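Local atomic coordinates of endoglucanase (Bacillus akibai, PDB entry 1UWW), a protein that hydrolyses internal beta-1,4-glucosidic linkages of cellulose, lichenin and cereal beta-glucans, this chain being its family 28 carbohydrate-binding module, specific for non-crystalline cellulose. Residues 50-55 / 180-185; 93-98 / 143-148. All coordinates share one frame; numbering follows the deposited sequence.

Contact 1: 50-55 / 180-185. With CA (calcium ion), chain C.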
loop_
_atom_site.group_PDB
_atom_site.type_symbol
_atom_site.label_atom_id
_atom_site.label_comp_id
_atom_site.label_asym_id
_atom_site.label_seq_id
_atom_site.Cartn_x
_atom_site.Cartn_y
_atom_site.Cartn_z
ATOM N N SER A 50 22.881 -4.206 17.744
ATOM C CA SER A 50 21.818 -4.601 18.645
ATOM C C SER A 50 21.247 -5.922 18.164
ATOM O O SER A 50 21.378 -6.264 17.000
ATOM C CB SER A 50 20.737 -3.522 18.683
ATOM O OG SER A 50 19.735 -3.799 19.666
ATOM N N ASN A 51 20.591 -6.647 19.037
ATOM C CA ASN A 51 19.957 -7.885 18.653
ATOM C C ASN A 51 18.578 -7.626 18.050
ATOM O O ASN A 51 17.848 -6.748 18.497
ATOM C CB ASN A 51 19.853 -8.818 19.849
ATOM C CG ASN A 51 21.181 -9.390 20.239
ATOM O OD1 ASN A 51 21.918 -9.943 19.401
ATOM N ND2 ASN A 51 21.520 -9.244 21.507
ATOM N N ALA A 52 18.233 -8.416 17.037
ATOM C CA ALA A 52 17.057 -8.179 16.216
ATOM C C ALA A 52 16.382 -9.509 15.862
ATOM O O ALA A 52 17.027 -10.538 15.783
ATOM C CB ALA A 52 17.477 -7.467 14.977
ATOM N N LEU A 53 15.080 -9.482 15.636
ATOM C CA LEU A 53 14.320 -10.620 15.114
ATOM C C LEU A 53 14.721 -10.798 13.637
ATOM O O LEU A 53 14.705 -9.841 12.879
ATOM C CB LEU A 53 12.838 -10.317 15.209
ATOM C CG LEU A 53 11.878 -11.426 14.776
ATOM C CD1 LEU A 53 11.950 -12.611 15.712
ATOM C CD2 LEU A 53 10.461 -10.888 14.679
ATOM N N SER A 54 15.030 -12.020 13.207
ATOM C CA SER A 54 15.614 -12.261 11.883
ATOM C C SER A 54 15.127 -13.536 11.220
ATOM O O SER A 54 14.815 -14.514 11.891
ATOM C CB SER A 54 17.147 -12.240 12.025
ATOM O OG SER A 54 17.823 -12.273 10.795
ATOM N N TRP A 55 15.030 -13.484 9.898
ATOM C CA TRP A 55 14.780 -14.683 9.091
ATOM C C TRP A 55 15.441 -14.457 7.742
ATOM O O TRP A 55 15.779 -13.346 7.380
ATOM C CB TRP A 55 13.275 -14.983 8.989
ATOM C CG TRP A 55 12.474 -13.968 8.236
ATOM C CD1 TRP A 55 12.069 -14.064 6.937
ATOM C CD2 TRP A 55 11.942 -12.715 8.730
ATOM N NE1 TRP A 55 11.349 -12.945 6.589
ATOM C CE2 TRP A 55 11.243 -12.112 7.670
ATOM C CE3 TRP A 55 12.005 -12.041 9.953
ATOM C CZ2 TRP A 55 10.586 -10.881 7.803
ATOM C CZ3 TRP A 55 11.360 -10.804 10.072
ATOM C CH2 TRP A 55 10.670 -10.250 9.006
ATOM N N ARG A 180 18.853 -12.123 4.124
ATOM C CA ARG A 180 18.434 -12.099 5.522
ATOM C C ARG A 180 17.889 -10.717 5.848
ATOM O O ARG A 180 18.399 -9.724 5.339
ATOM C CB ARG A 180 19.606 -12.482 6.427
ATOM C CG ARG A 180 19.235 -12.508 7.890
ATOM C CD ARG A 180 20.265 -13.171 8.771
ATOM N NE ARG A 180 20.255 -14.622 8.642
ATOM C CZ ARG A 180 19.351 -15.425 9.173
ATOM N NH1 ARG A 180 18.373 -14.971 9.943
ATOM N NH2 ARG A 180 19.416 -16.740 8.974
ATOM N N VAL A 181 16.818 -10.695 6.636
ATOM C CA VAL A 181 16.226 -9.444 7.088
ATOM C C VAL A 181 16.168 -9.481 8.613
ATOM O O VAL A 181 16.237 -10.525 9.267
ATOM C CB VAL A 181 14.865 -9.138 6.457
ATOM C CG1 VAL A 181 14.957 -9.104 4.931
ATOM C CG2 VAL A 181 13.812 -10.076 6.917
ATOM N N PHE A 182 16.048 -8.287 9.177
ATOM C CA PHE A 182 16.135 -8.072 10.628
ATOM C C PHE A 182 15.130 -6.975 11.013
ATOM O O PHE A 182 15.048 -5.941 10.345
ATOM C CB PHE A 182 17.523 -7.589 11.061
ATOM C CG PHE A 182 18.697 -8.415 10.546
ATOM C CD1 PHE A 182 19.170 -8.270 9.226
ATOM C CD2 PHE A 182 19.362 -9.264 11.399
ATOM C CE1 PHE A 182 20.257 -8.990 8.776
ATOM C CE2 PHE A 182 20.488 -9.993 10.947
ATOM C CZ PHE A 182 20.928 -9.840 9.661
ATOM N N VAL A 183 14.426 -7.187 12.116
ATOM C CA VAL A 183 13.467 -6.224 12.681
ATOM C C VAL A 183 13.861 -5.929 14.126
ATOM O O VAL A 183 14.079 -6.837 14.917
ATOM C CB VAL A 183 12.055 -6.861 12.649
ATOM C CG1 VAL A 183 11.033 -6.085 13.484
ATOM C CG2 VAL A 183 11.575 -7.048 11.212
ATOM N N ASP A 184 13.914 -4.647 14.477
ATOM C CA ASP A 184 14.252 -4.260 15.852
ATOM C C ASP A 184 13.411 -3.064 16.313
ATOM O O ASP A 184 12.948 -2.267 15.517
ATOM C CB ASP A 184 15.743 -3.944 15.977
ATOM C CG ASP A 184 16.292 -4.093 17.392
ATOM O OD1 ASP A 184 15.583 -4.498 18.346
ATOM O OD2 ASP A 184 17.521 -3.858 17.560
ATOM N N ASN A 185 13.235 -2.960 17.621
ATOM C CA ASN A 185 12.649 -1.766 18.247
ATOM C C ASN A 185 11.226 -1.477 17.761
ATOM O O ASN A 185 10.890 -0.350 17.428
ATOM C CB ASN A 185 13.558 -0.546 18.105
ATOM C CG ASN A 185 14.923 -0.799 18.639
ATOM O OD1 ASN A 185 15.066 -1.231 19.782
ATOM N ND2 ASN A 185 15.938 -0.578 17.817
HETATM CA CA CA C . 17.548 -4.884 19.789
HETATM O O HOH W 1 18.670 -1.097 18.726
HETATM O O HOH W 2 16.821 -17.056 11.285
HETATM O O HOH W 3 17.035 -2.840 20.830
#
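Arg180 reaches across to Ser54 of the antiparallel partner strand. Its CB lies 4.0 Å from Trp55 O. CG passes Ser54 OG at 3.2 Å, and CD passes the same oxygen. The chain bends at chi3 (-75°), with NE farther from the hydroxyl than CD, and NH1 comes back to it. At the tip, NH1 donates to Ser54 OG at 2.9 Å, in the guanidinium plane, and also to a water that bonds Ser54 O. Ser54 OG donates to Val181 O (2.8 Å). Trp55 N reaches that carbonyl oxygen from the opposite face of its plane, so two donors grip it. Ser54 OG also lies over one face of the Phe182 ring, toward the rim. On the other side of the sheet, Val181 CG2 makes a CH-pi contact with Trp55, 3.5 Å from the centroid of the six-membered ring. At the far end Ser50 OG, Asn51 O and both carboxylate oxygens of Asp184 bind one calcium ion, with Val21 and Glu23 completing the protein ligands. The ion thus ties the two strands together. Both are interior strands of a six-stranded antiparallel sheet: 43-47 flanks 50-58, 88-97 flanks 180-189, and Leu74 of strand 73-77 in the second sheet packs on Leu53 and Trp55.

Contact 2: 93-98 / 143-148; sequences FYLDPV and YHYEVK. With CA (calcium ion), chain D; CA (calcium ion), chain E.
Tyr94 and His144 face each other as a non-hydrogen-bonded antiparallel pair. Their side chains lie side by side and point the same way. The rings form an offset stack, with centroids 4.4 Å apart and planes at 26°. Tyr94 CE2 sits over one face of the imidazole, toward its rim, and is 3.3 Å from His144 CG. Different first torsions set the two rings alongside each other: CG of His144 is anti to its backbone N (chi1 -179°), that of Tyr94 anti to its carbonyl carbon. The polar ends have other partners. His144 NE2 bonds Asp92, and Tyr94 OH bonds Asn48.

The opposite face of the sheet carries Phe93, Leu95, Tyr143 and Tyr145. Phe93 CB meets Val147 CG2 at 3.7 Å. Pro97 crosses Tyr143 at about a right angle, and its CD lies at the edge of the tyrosine ring, 3.8 Å from CD1. Four backbone hydrogen bonds join Phe93 to Tyr145 and Leu95 to Tyr143.

Two calcium ions lie at the margins. One takes Asp96 OD1, Pro97 O at 2.3 Å and three waters. The other is held by both carboxylate oxygens of Glu146, with Asp92 as a further ligand.

Strand 88-97 lies between 180-189 and 142-150 in the six-stranded sheet. Phe93 and Tyr145 reach Ile128 of strand 120-129 in the other sheet, and Phe93 also meets Phe170 of strand 165-173. This is the interior between the two sheets of a beta-sandwich.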
loop_
_atom_site.group_PDB
_atom_site.type_symbol
_atom_site.label_atom_id
_atom_site.label_comp_id
_atom_site.label_asym_id
_atom_site.label_seq_id
_atom_site.Cartn_x
_atom_site.Cartn_y
_atom_site.Cartn_z
ATOM N N PHE A 93 14.278 -1.706 10.304
ATOM C CA PHE A 93 14.230 -2.836 9.381
ATOM C C PHE A 93 15.529 -2.858 8.628
ATOM O O PHE A 93 15.947 -1.855 8.083
ATOM C CB PHE A 93 13.086 -2.676 8.401
ATOM C CG PHE A 93 12.852 -3.889 7.536
ATOM C CD1 PHE A 93 12.715 -5.163 8.061
ATOM C CD2 PHE A 93 12.775 -3.747 6.159
ATOM C CE1 PHE A 93 12.506 -6.282 7.214
ATOM C CE2 PHE A 93 12.548 -4.860 5.323
ATOM C CZ PHE A 93 12.426 -6.107 5.839
ATOM N N TYR A 94 16.189 -3.998 8.606
ATOM C CA TYR A 94 17.465 -4.121 7.924
ATOM C C TYR A 94 17.395 -5.257 6.926
ATOM O O TYR A 94 16.740 -6.278 7.159
ATOM C CB TYR A 94 18.604 -4.424 8.883
ATOM C CG TYR A 94 18.721 -3.506 10.082
ATOM C CD1 TYR A 94 18.008 -3.743 11.236
ATOM C CD2 TYR A 94 19.572 -2.430 10.063
ATOM C CE1 TYR A 94 18.130 -2.916 12.334
ATOM C CE2 TYR A 94 19.706 -1.592 11.159
ATOM C CZ TYR A 94 18.995 -1.867 12.275
ATOM O OH TYR A 94 19.119 -1.069 13.407
ATOM N N LEU A 95 18.071 -5.062 5.816
ATOM C CA LEU A 95 18.232 -6.103 4.815
ATOM C C LEU A 95 19.708 -6.329 4.562
ATOM O O LEU A 95 20.471 -5.389 4.364
ATOM C CB LEU A 95 17.531 -5.738 3.516
ATOM C CG LEU A 95 16.059 -5.352 3.667
ATOM C CD1 LEU A 95 15.932 -3.861 3.744
ATOM C CD2 LEU A 95 15.212 -5.903 2.549
ATOM N N ASP A 96 20.085 -7.602 4.517
ATOM C CA ASP A 96 21.381 -8.007 3.999
ATOM C C ASP A 96 21.121 -8.949 2.831
ATOM O O ASP A 96 21.000 -10.170 3.009
ATOM C CB ASP A 96 22.224 -8.686 5.058
ATOM C CG ASP A 96 23.660 -8.944 4.587
ATOM O OD1 ASP A 96 23.948 -8.806 3.363
ATOM O OD2 ASP A 96 24.577 -9.255 5.389
ATOM N N PRO A 97 20.970 -8.372 1.646
ATOM C CA PRO A 97 20.679 -9.218 0.485
ATOM C C PRO A 97 21.874 -10.060 0.073
ATOM O O PRO A 97 23.027 -9.670 0.247
ATOM C CB PRO A 97 20.351 -8.221 -0.628
ATOM C CG PRO A 97 20.997 -6.961 -0.213
ATOM C CD PRO A 97 21.067 -6.948 1.287
ATOM N N VAL A 98 21.552 -11.212 -0.477
ATOM C CA VAL A 98 22.460 -11.895 -1.382
ATOM C C VAL A 98 22.116 -11.566 -2.826
ATOM O O VAL A 98 23.017 -11.570 -3.676
ATOM C CB VAL A 98 22.502 -13.431 -1.139
ATOM C CG1 VAL A 98 23.264 -14.168 -2.213
ATOM C CG2 VAL A 98 22.944 -13.690 0.285
ATOM N N TYR A 143 21.647 -2.807 5.018
ATOM C CA TYR A 143 20.860 -1.616 4.698
ATOM C C TYR A 143 19.840 -1.364 5.810
ATOM O O TYR A 143 19.157 -2.287 6.210
ATOM C CB TYR A 143 20.123 -1.831 3.367
ATOM C CG TYR A 143 21.051 -2.007 2.188
ATOM C CD1 TYR A 143 21.534 -3.257 1.848
ATOM C CD2 TYR A 143 21.471 -0.921 1.431
ATOM C CE1 TYR A 143 22.398 -3.418 0.762
ATOM C CE2 TYR A 143 22.317 -1.090 0.357
ATOM C CZ TYR A 143 22.773 -2.333 0.050
ATOM O OH TYR A 143 23.639 -2.530 -1.003
ATOM N N HIS A 144 19.725 -0.129 6.273
ATOM C CA HIS A 144 18.883 0.248 7.416
ATOM C C HIS A 144 17.783 1.190 6.981
ATOM O O HIS A 144 18.045 2.260 6.463
ATOM C CB HIS A 144 19.757 0.912 8.482
ATOM C CG HIS A 144 19.026 1.324 9.719
ATOM N ND1 HIS A 144 19.645 2.112 10.667
ATOM C CD2 HIS A 144 17.804 1.021 10.213
ATOM C CE1 HIS A 144 18.805 2.331 11.668
ATOM N NE2 HIS A 144 17.684 1.663 11.433
ATOM N N TYR A 145 16.547 0.761 7.205
ATOM C CA TYR A 145 15.358 1.573 6.971
ATOM C C TYR A 145 14.655 1.849 8.293
ATOM O O TYR A 145 14.491 0.978 9.127
ATOM C CB TYR A 145 14.390 0.847 6.030
ATOM C CG TYR A 145 14.985 0.601 4.696
ATOM C CD1 TYR A 145 15.756 -0.541 4.464
ATOM C CD2 TYR A 145 14.882 1.540 3.674
ATOM C CE1 TYR A 145 16.369 -0.769 3.253
ATOM C CE2 TYR A 145 15.524 1.312 2.442
ATOM C CZ TYR A 145 16.245 0.177 2.265
ATOM O OH TYR A 145 16.847 -0.031 1.042
ATOM N N GLU A 146 14.249 3.088 8.472
ATOM C CA GLU A 146 13.439 3.523 9.601
ATOM C C GLU A 146 11.983 3.443 9.205
ATOM O O GLU A 146 11.433 4.388 8.629
ATOM C CB GLU A 146 13.816 4.966 9.918
ATOM C CG GLU A 146 15.213 5.108 10.462
ATOM C CD GLU A 146 15.274 4.671 11.894
ATOM O OE1 GLU A 146 14.201 4.308 12.444
ATOM O OE2 GLU A 146 16.375 4.702 12.485
ATOM N N VAL A 147 11.361 2.305 9.430
ATOM C CA VAL A 147 9.981 2.112 9.025
ATOM C C VAL A 147 9.081 2.881 9.995
ATOM O O VAL A 147 9.226 2.760 11.190
ATOM C CB VAL A 147 9.631 0.637 8.945
ATOM C CG1 VAL A 147 8.163 0.430 8.559
ATOM C CG2 VAL A 147 10.581 -0.044 7.950
ATOM N N LYS A 148 8.229 3.741 9.450
ATOM C CA LYS A 148 7.344 4.579 10.264
ATOM C C LYS A 148 5.992 4.582 9.569
ATOM O O LYS A 148 5.895 5.051 8.452
ATOM C CB LYS A 148 7.923 5.997 10.386
ATOM C CG LYS A 148 7.152 6.979 11.207
ATOM C CD LYS A 148 7.964 8.281 11.394
ATOM C CE LYS A 148 7.347 9.273 12.370
ATOM N NZ LYS A 148 8.396 10.089 13.059
HETATM CA CA CA D . 25.073 -9.207 1.281
HETATM CA CA CA E . 15.265 3.614 14.676
HETATM O O HOH W 4 25.472 -8.413 -1.081
HETATM O O HOH W 5 24.597 -6.860 1.228
HETATM O O HOH W 6 27.118 -8.866 2.457
HETATM O O HOH W 7 17.100 3.944 14.372
HETATM O O HOH W 8 15.832 5.829 15.781
#

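Both contacts belong to the same antiparallel sheet. Strands 180-189 and 88-97 are neighbours in it, so the order runs 50-58, 180-189, 88-97, 142-150. The two contacts, with centres about 9 Å apart, are joined by probable backbone hydrogen bonds from Tyr94 N to Phe182 O and from Asp96 N to Arg180 O. Contact 1 is the more buried, while contact 2 is only partly so. Calcium chemistry differs too. In contact 1 one ion takes ligands from both strands. In contact 2 each ion takes ligands from only one of the two segments. Both have antiparallel backbone pairing; contact 1 adds an arginine-serine-carbonyl chain of bonds, contact 2 an aromatic stack.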